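Local structure of histone fold protein (Methanopyrus kandleri, 1F1E) at residues I10-R15 and K28-Y32; G80-G84 and L111-A115. The protein is an archaeal histone that carries two histone folds in one chain and probably binds and packages DNA. The contacts are given in a common frame with arbitrary orientation. Numbering follows the deposited sequence.

Contact 1: residues I10-R15 and K28-Y32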
ATOM      1  N   ILE A  10      -4.192 -21.405  -4.343  1.00 16.39           N
ATOM      2  CA  ILE A  10      -3.349 -20.259  -4.718  1.00 14.84           C
ATOM      3  C   ILE A  10      -3.053 -20.251  -6.206  1.00 15.74           C
ATOM      4  O   ILE A  10      -3.235 -19.244  -6.892  1.00 18.66           O
ATOM      5  CB  ILE A  10      -2.064 -20.212  -3.907  1.00 15.31           C
ATOM      6  CG1 ILE A  10      -2.363 -20.023  -2.392  1.00 16.07           C
ATOM      7  CG2 ILE A  10      -1.122 -19.154  -4.429  1.00 13.73           C
ATOM      8  CD1 ILE A  10      -1.096 -20.192  -1.575  1.00 17.34           C
ATOM      9  N   GLU A  11      -2.603 -21.408  -6.709  1.00 17.19           N
ATOM     10  CA  GLU A  11      -2.345 -21.467  -8.121  1.00 18.34           C
ATOM     11  C   GLU A  11      -3.552 -21.238  -9.009  1.00 18.29           C
ATOM     12  O   GLU A  11      -3.363 -20.508  -9.937  1.00 20.62           O
ATOM     13  CB  GLU A  11      -1.790 -22.886  -8.439  1.00 19.05           C
ATOM     14  CG  GLU A  11      -1.335 -22.933  -9.880  1.00 22.78           C
ATOM     15  CD  GLU A  11      -0.795 -24.261 -10.314  1.00 23.55           C
ATOM     16  OE1 GLU A  11      -0.583 -25.146  -9.441  1.00 24.46           O
ATOM     17  OE2 GLU A  11      -0.614 -24.393 -11.541  1.00 30.20           O
ATOM     18  N   ARG A  12      -4.696 -21.886  -8.694  1.00 17.70           N
ATOM     19  CA  ARG A  12      -5.844 -21.671  -9.582  1.00 18.79           C
ATOM     20  C   ARG A  12      -6.247 -20.184  -9.628  1.00 17.13           C
ATOM     21  O   ARG A  12      -6.615 -19.645 -10.658  1.00 19.00           O
ATOM     22  CB  ARG A  12      -7.057 -22.535  -9.233  1.00 18.70           C
ATOM     23  CG  ARG A  12      -6.824 -24.037  -9.497  1.00 22.01           C
ATOM     24  CD  ARG A  12      -8.154 -24.769  -9.261  1.00 23.47           C
ATOM     25  NE  ARG A  12      -8.457 -24.744  -7.823  1.00 23.99           N
ATOM     26  CZ  ARG A  12      -8.054 -25.624  -6.924  1.00 24.75           C
ATOM     27  NH1 ARG A  12      -7.304 -26.681  -7.229  1.00 26.22           N
ATOM     28  NH2 ARG A  12      -8.403 -25.483  -5.673  1.00 22.71           N
ATOM     29  N   ILE A  13      -6.179 -19.572  -8.429  1.00 15.68           N
ATOM     30  CA  ILE A  13      -6.672 -18.215  -8.316  1.00 15.16           C
ATOM     31  C   ILE A  13      -5.727 -17.317  -9.097  1.00 15.83           C
ATOM     32  O   ILE A  13      -6.130 -16.450  -9.849  1.00 16.37           O
ATOM     33  CB  ILE A  13      -6.872 -17.826  -6.876  1.00 14.66           C
ATOM     34  CG1 ILE A  13      -8.012 -18.619  -6.231  1.00 14.85           C
ATOM     35  CG2 ILE A  13      -7.109 -16.349  -6.708  1.00 15.09           C
ATOM     36  CD1 ILE A  13      -7.939 -18.623  -4.701  1.00 15.09           C
ATOM     37  N   PHE A  14      -4.428 -17.478  -8.868  1.00 16.50           N
ATOM     38  CA  PHE A  14      -3.464 -16.661  -9.632  1.00 16.68           C
ATOM     39  C   PHE A  14      -3.651 -16.864 -11.123  1.00 18.48           C
ATOM     40  O   PHE A  14      -3.625 -15.928 -11.923  1.00 18.91           O
ATOM     41  CB  PHE A  14      -2.071 -17.081  -9.205  1.00 17.21           C
ATOM     42  CG  PHE A  14      -0.968 -16.281  -9.821  1.00 14.70           C
ATOM     43  CD1 PHE A  14      -0.311 -16.708 -10.935  1.00 15.62           C
ATOM     44  CD2 PHE A  14      -0.602 -15.056  -9.264  1.00 13.54           C
ATOM     45  CE1 PHE A  14       0.721 -15.986 -11.517  1.00 15.09           C
ATOM     46  CE2 PHE A  14       0.385 -14.325  -9.848  1.00 13.89           C
ATOM     47  CZ  PHE A  14       1.049 -14.781 -10.964  1.00 15.00           C
ATOM     48  N   ARG A  15      -3.851 -18.140 -11.490  1.00 19.95           N
ATOM     49  CA  ARG A  15      -3.986 -18.455 -12.915  1.00 22.75           C
ATOM     50  C   ARG A  15      -5.236 -17.867 -13.538  1.00 23.24           C
ATOM     51  O   ARG A  15      -5.364 -17.615 -14.739  1.00 23.09           O
ATOM     52  CB  ARG A  15      -3.946 -19.991 -13.036  1.00 25.21           C
ATOM     53  CG  ARG A  15      -3.298 -20.653 -14.170  1.00 29.86           C
ATOM     54  CD  ARG A  15      -3.527 -22.156 -14.102  1.00 31.58           C
ATOM     55  NE  ARG A  15      -2.311 -22.879 -13.708  1.00 32.27           N
ATOM     56  CZ  ARG A  15      -1.313 -23.075 -14.576  1.00 32.01           C
ATOM     57  NH1 ARG A  15      -0.231 -23.738 -14.201  1.00 33.73           N
ATOM     58  NH2 ARG A  15      -1.384 -22.605 -15.815  1.00 32.89           N
ATOM     59  N   LYS A  28       5.279 -20.453  -9.651  1.00 21.02           N
ATOM     60  CA  LYS A  28       4.477 -21.039  -8.580  1.00 22.33           C
ATOM     61  C   LYS A  28       5.229 -20.870  -7.275  1.00 22.70           C
ATOM     62  O   LYS A  28       4.647 -20.577  -6.228  1.00 22.15           O
ATOM     63  CB  LYS A  28       4.180 -22.511  -8.902  1.00 23.72           C
ATOM     64  CG  LYS A  28       3.399 -22.715 -10.168  1.00 23.49           C
ATOM     65  CD  LYS A  28       3.245 -24.177 -10.579  1.00 27.12           C
ATOM     66  CE  LYS A  28       2.770 -24.307 -11.997  1.00 27.97           C
ATOM     67  NZ  LYS A  28       2.477 -25.703 -12.416  1.00 34.98           N
ATOM     68  N   ASP A  29       6.547 -21.086  -7.246  1.00 23.63           N
ATOM     69  CA  ASP A  29       7.315 -20.966  -6.031  1.00 26.21           C
ATOM     70  C   ASP A  29       7.126 -19.569  -5.422  1.00 23.04           C
ATOM     71  O   ASP A  29       6.938 -19.381  -4.207  1.00 24.42           O
ATOM     72  CB  ASP A  29       8.785 -21.120  -6.282  1.00 27.92           C
ATOM     73  CG  ASP A  29       9.473 -22.422  -6.517  1.00 29.78           C
ATOM     74  OD1 ASP A  29       8.883 -23.435  -6.142  1.00 37.87           O
ATOM     75  OD2 ASP A  29      10.579 -22.390  -7.083  1.00 33.71           O
ATOM     76  N   THR A  30       7.175 -18.621  -6.358  1.00 20.30           N
ATOM     77  CA  THR A  30       7.034 -17.228  -5.852  1.00 18.89           C
ATOM     78  C   THR A  30       5.710 -16.923  -5.187  1.00 17.96           C
ATOM     79  O   THR A  30       5.613 -16.325  -4.111  1.00 17.57           O
ATOM     80  CB  THR A  30       7.286 -16.256  -6.993  1.00 17.96           C
ATOM     81  OG1 THR A  30       8.625 -16.503  -7.494  1.00 17.63           O
ATOM     82  CG2 THR A  30       7.279 -14.827  -6.514  1.00 20.33           C
ATOM     83  N   ILE A  31       4.651 -17.351  -5.862  1.00 16.84           N
ATOM     84  CA  ILE A  31       3.282 -17.119  -5.363  1.00 17.47           C
ATOM     85  C   ILE A  31       3.011 -17.952  -4.128  1.00 18.01           C
ATOM     86  O   ILE A  31       2.256 -17.512  -3.272  1.00 17.16           O
ATOM     87  CB  ILE A  31       2.188 -17.319  -6.420  1.00 18.46           C
ATOM     88  CG1 ILE A  31       2.058 -18.726  -6.949  1.00 20.25           C
ATOM     89  CG2 ILE A  31       2.338 -16.370  -7.623  1.00 16.39           C
ATOM     90  CD1 ILE A  31       0.868 -18.994  -7.871  1.00 20.22           C
ATOM     91  N   TYR A  32       3.594 -19.118  -3.949  1.00 18.14           N
ATOM     92  CA  TYR A  32       3.345 -19.897  -2.723  1.00 18.52           C
ATOM     93  C   TYR A  32       3.985 -19.219  -1.533  1.00 19.13           C
ATOM     94  O   TYR A  32       3.501 -19.242  -0.380  1.00 21.18           O
ATOM     95  CB  TYR A  32       3.956 -21.269  -2.954  1.00 19.52           C
ATOM     96  CG  TYR A  32       3.268 -22.114  -4.004  1.00 18.70           C
ATOM     97  CD1 TYR A  32       1.983 -21.964  -4.444  1.00 21.57           C
ATOM     98  CD2 TYR A  32       3.923 -23.184  -4.609  1.00 18.81           C
ATOM     99  CE1 TYR A  32       1.362 -22.749  -5.386  1.00 21.62           C
ATOM    100  CE2 TYR A  32       3.397 -24.003  -5.543  1.00 19.69           C
ATOM    101  CZ  TYR A  32       2.089 -23.766  -5.945  1.00 22.49           C
ATOM    102  OH  TYR A  32       1.575 -24.603  -6.876  1.00 25.34           O
TER
HETATM  103  O   HOH W   1      -0.651 -26.407  -6.567  1.00 33.10           O
HETATM  104  O   HOH W   2       1.471 -27.126  -9.498  1.00 41.54           O
HETATM  105  O   HOH W   3      -0.619 -26.965 -12.492  1.00 48.05           O

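Contact 2: residues G80-G84 and L111-A115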
ATOM      1  N   GLY A  80     -14.546 -15.328  -8.835  1.00 22.42           N
ATOM      2  CA  GLY A  80     -13.672 -16.479  -9.000  1.00 21.74           C
ATOM      3  C   GLY A  80     -13.657 -17.386  -7.783  1.00 20.95           C
ATOM      4  O   GLY A  80     -14.492 -17.342  -6.865  1.00 23.13           O
ATOM      5  N   GLU A  81     -12.692 -18.290  -7.775  1.00 19.81           N
ATOM      6  CA  GLU A  81     -12.466 -19.195  -6.667  1.00 18.46           C
ATOM      7  C   GLU A  81     -12.147 -18.446  -5.378  1.00 16.47           C
ATOM      8  O   GLU A  81     -11.393 -17.469  -5.333  1.00 15.21           O
ATOM      9  CB  GLU A  81     -11.328 -20.167  -7.008  1.00 19.40           C
ATOM     10  CG  GLU A  81     -11.277 -21.234  -5.896  1.00 19.15           C
ATOM     11  CD  GLU A  81     -10.323 -22.377  -6.177  1.00 20.86           C
ATOM     12  OE1 GLU A  81      -9.947 -22.458  -7.342  1.00 23.22           O
ATOM     13  OE2 GLU A  81      -9.984 -23.151  -5.202  1.00 23.62           O
ATOM     14  N   LEU A  82     -12.682 -18.919  -4.250  1.00 16.58           N
ATOM     15  CA  LEU A  82     -12.433 -18.372  -2.927  1.00 15.18           C
ATOM     16  C   LEU A  82     -11.797 -19.428  -2.032  1.00 14.63           C
ATOM     17  O   LEU A  82     -11.969 -20.630  -2.289  1.00 17.01           O
ATOM     18  CB  LEU A  82     -13.746 -17.925  -2.295  1.00 16.28           C
ATOM     19  CG  LEU A  82     -14.449 -16.744  -2.959  1.00 17.65           C
ATOM     20  CD1 LEU A  82     -15.922 -16.773  -2.533  1.00 21.76           C
ATOM     21  CD2 LEU A  82     -13.698 -15.458  -2.664  1.00 17.04           C
ATOM     22  N   PHE A  83     -11.035 -18.958  -1.073  1.00 14.38           N
ATOM     23  CA  PHE A  83     -10.577 -19.969  -0.132  1.00 14.86           C
ATOM     24  C   PHE A  83     -11.700 -20.409   0.769  1.00 14.34           C
ATOM     25  O   PHE A  83     -12.748 -19.792   0.839  1.00 15.63           O
ATOM     26  CB  PHE A  83      -9.453 -19.293   0.650  1.00 15.44           C
ATOM     27  CG  PHE A  83      -8.201 -18.998  -0.172  1.00 15.56           C
ATOM     28  CD1 PHE A  83      -7.417 -20.009  -0.684  1.00 16.21           C
ATOM     29  CD2 PHE A  83      -7.862 -17.692  -0.415  1.00 15.07           C
ATOM     30  CE1 PHE A  83      -6.277 -19.733  -1.416  1.00 16.14           C
ATOM     31  CE2 PHE A  83      -6.719 -17.390  -1.116  1.00 14.69           C
ATOM     32  CZ  PHE A  83      -5.931 -18.390  -1.605  1.00 15.88           C
ATOM     33  N   GLY A  84     -11.474 -21.478   1.565  1.00 15.48           N
ATOM     34  CA  GLY A  84     -12.465 -21.900   2.524  1.00 15.11           C
ATOM     35  C   GLY A  84     -12.668 -20.877   3.630  1.00 13.72           C
ATOM     36  O   GLY A  84     -11.673 -20.260   4.038  1.00 14.68           O
ATOM     37  N   LEU A 111     -11.091  -9.999  -1.222  1.00  9.34           N
ATOM     38  CA  LEU A 111      -9.947  -9.121  -1.353  1.00  8.32           C
ATOM     39  C   LEU A 111      -8.687  -9.925  -1.609  1.00  9.94           C
ATOM     40  O   LEU A 111      -7.924  -9.559  -2.496  1.00  9.87           O
ATOM     41  CB  LEU A 111      -9.843  -8.295  -0.077  1.00  8.69           C
ATOM     42  CG  LEU A 111      -8.692  -7.295   0.047  1.00  9.73           C
ATOM     43  CD1 LEU A 111      -8.599  -6.376  -1.170  1.00 13.98           C
ATOM     44  CD2 LEU A 111      -8.772  -6.477   1.321  1.00 11.83           C
ATOM     45  N   ILE A 112      -8.372 -10.923  -0.814  1.00  9.28           N
ATOM     46  CA  ILE A 112      -7.113 -11.609  -1.011  1.00  9.41           C
ATOM     47  C   ILE A 112      -7.149 -12.396  -2.304  1.00 10.38           C
ATOM     48  O   ILE A 112      -6.129 -12.553  -2.971  1.00 11.45           O
ATOM     49  CB  ILE A 112      -6.720 -12.451   0.223  1.00  8.92           C
ATOM     50  CG1 ILE A 112      -7.635 -13.606   0.544  1.00  9.87           C
ATOM     51  CG2 ILE A 112      -6.520 -11.555   1.432  1.00 10.28           C
ATOM     52  CD1 ILE A 112      -7.119 -14.538   1.622  1.00 11.67           C
ATOM     53  N   CYS A 113      -8.303 -12.951  -2.678  1.00 10.07           N
ATOM     54  CA  CYS A 113      -8.360 -13.701  -3.924  1.00 10.70           C
ATOM     55  C   CYS A 113      -8.270 -12.768  -5.136  1.00 10.59           C
ATOM     56  O   CYS A 113      -7.501 -13.104  -6.047  1.00 11.14           O
ATOM     57  CB  CYS A 113      -9.611 -14.554  -3.949  1.00 11.79           C
ATOM     58  SG  CYS A 113      -9.627 -15.861  -2.716  1.00 13.73           S
ATOM     59  N   ARG A 114      -9.017 -11.678  -5.084  1.00 10.40           N
ATOM     60  CA  ARG A 114      -8.938 -10.737  -6.178  1.00 10.39           C
ATOM     61  C   ARG A 114      -7.532 -10.168  -6.274  1.00  9.88           C
ATOM     62  O   ARG A 114      -6.988  -9.985  -7.363  1.00 10.51           O
ATOM     63  CB  ARG A 114      -9.931  -9.616  -6.023  1.00 12.11           C
ATOM     64  CG  ARG A 114      -9.824  -8.512  -7.049  1.00 11.26           C
ATOM     65  CD  ARG A 114     -10.063  -8.984  -8.492  1.00 14.40           C
ATOM     66  NE  ARG A 114      -9.679  -7.932  -9.369  1.00 15.59           N
ATOM     67  CZ  ARG A 114      -9.131  -7.960 -10.568  1.00 17.88           C
ATOM     68  NH1 ARG A 114      -8.879  -9.108 -11.148  1.00 21.04           N
ATOM     69  NH2 ARG A 114      -8.840  -6.822 -11.171  1.00 24.18           N
ATOM     70  N   ALA A 115      -6.861  -9.901  -5.139  1.00  9.97           N
ATOM     71  CA  ALA A 115      -5.512  -9.384  -5.151  1.00  9.11           C
ATOM     72  C   ALA A 115      -4.563 -10.381  -5.795  1.00  8.36           C
ATOM     73  O   ALA A 115      -3.680 -10.017  -6.574  1.00  9.44           O
ATOM     74  CB  ALA A 115      -5.051  -9.021  -3.775  1.00  9.44           C
TER

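Contact 1: residues I10-R15 and K28-Y32
Ile-31, Glu-11 and Ile-10 contribute most of the surface buried where helix 7-15 crosses helix 25-51. The two segments run at 108° to each other, their axes 10.3 Å apart at closest approach. Ile-31 points toward the first helix. Ile-31 CG2 sits over one face of the Phe-14 ring, 3.7 Å from the centroid, a CH-pi contact. Ile-31 CD1 lies 4.0 Å from Ile-10 CG2 and 4.1 Å from Glu-11 CA. Ile-10 CG2 also meets the edge of the Tyr-32 ring, 4.2 Å from CD1. Glu-11 joins the charges. Glu-11 OE2 accepts a 2.8 Å hydrogen bond from Arg-15 NH1 one turn on, part of a salt bridge, and forms a longer salt bridge of 3.5 Å to Lys-28 NZ. The shared carboxylate offsets the closeness of these two cations. A water links Glu-11 OE1 to Tyr-32 OH; two others donate to Glu-11 and weakly accept from Lys-28 NZ. The crossing joins the short first helix of the N-terminal histone fold to its long central helix. Leu-23 of strand 22-23 packs beside the charged cluster. On the inner side, Phe-14 and Ile-31 touch Val-140 of helix 137-147, and Phe-14 also reaches Leu-119 and Ala-123 of helix 102-129.

Contact 2: residues G80-G84 and L111-A115
Segment 111-115 is part of the long helix 102-129, the central helix of the second histone fold. Leu-111 faces away from the loop 80-84 and packs on Val-42 of helix 25-51. Ile-112 lies sideways to the loop, yet its CD1 comes within 3.8 Å of Phe-83 CD2. The same side chain touches Met-38, Ala-39 and Val-42, so it sits between the loop and helix 25-51. Cys-113 is the centre of the contact and its CA-to-CB bond points toward the loop. Cys-113 SG is 3.4 Å from Phe-83 CD2, 3.8 Å from Leu-82 CA and 4.1 Å from Leu-82 CD2. SG lies obliquely to the Phe-83 ring, 4.2 Å from the centroid and 47° off the normal, a sulfur-aromatic contact. Arg-114 takes no part in the contact; its NH1 forms salt bridges with Glu-117 and Glu-121. Ala-115 N donates a 2.9 Å hydrogen bond to Leu-111 O. Past Phe-83, Gly-84 takes the N-cap position of helix 85-94. The link between the two histone folds is thus laid against the central helix just before the second fold begins its first helix. Cys-113 and Ile-112 meet Leu-82 and Phe-83 by apolar and sulfur-aromatic contacts, so the fit rests largely on close packing.

How the contacts relate
The two contacts touch, with centres 12 Å apart. Contact 1 lies within the first histone fold and is partly buried. Contact 2 is the more buried and sits nearer the centre of the chain. It sets the linker between the folds on the second central helix. Contact 1 mixes an apolar inner side with a hydrated salt-bridge cluster; contact 2 is largely apolar. Helix 7-15 connects them. Ile-13, unused inside contact 1, packs on Glu-81, Phe-83 and Cys-113, and Arg-12 NE forms a 2.8 Å salt bridge with Glu-81 OE1. The two folds pack together within one chain, much as two subunits do in a histone dimer.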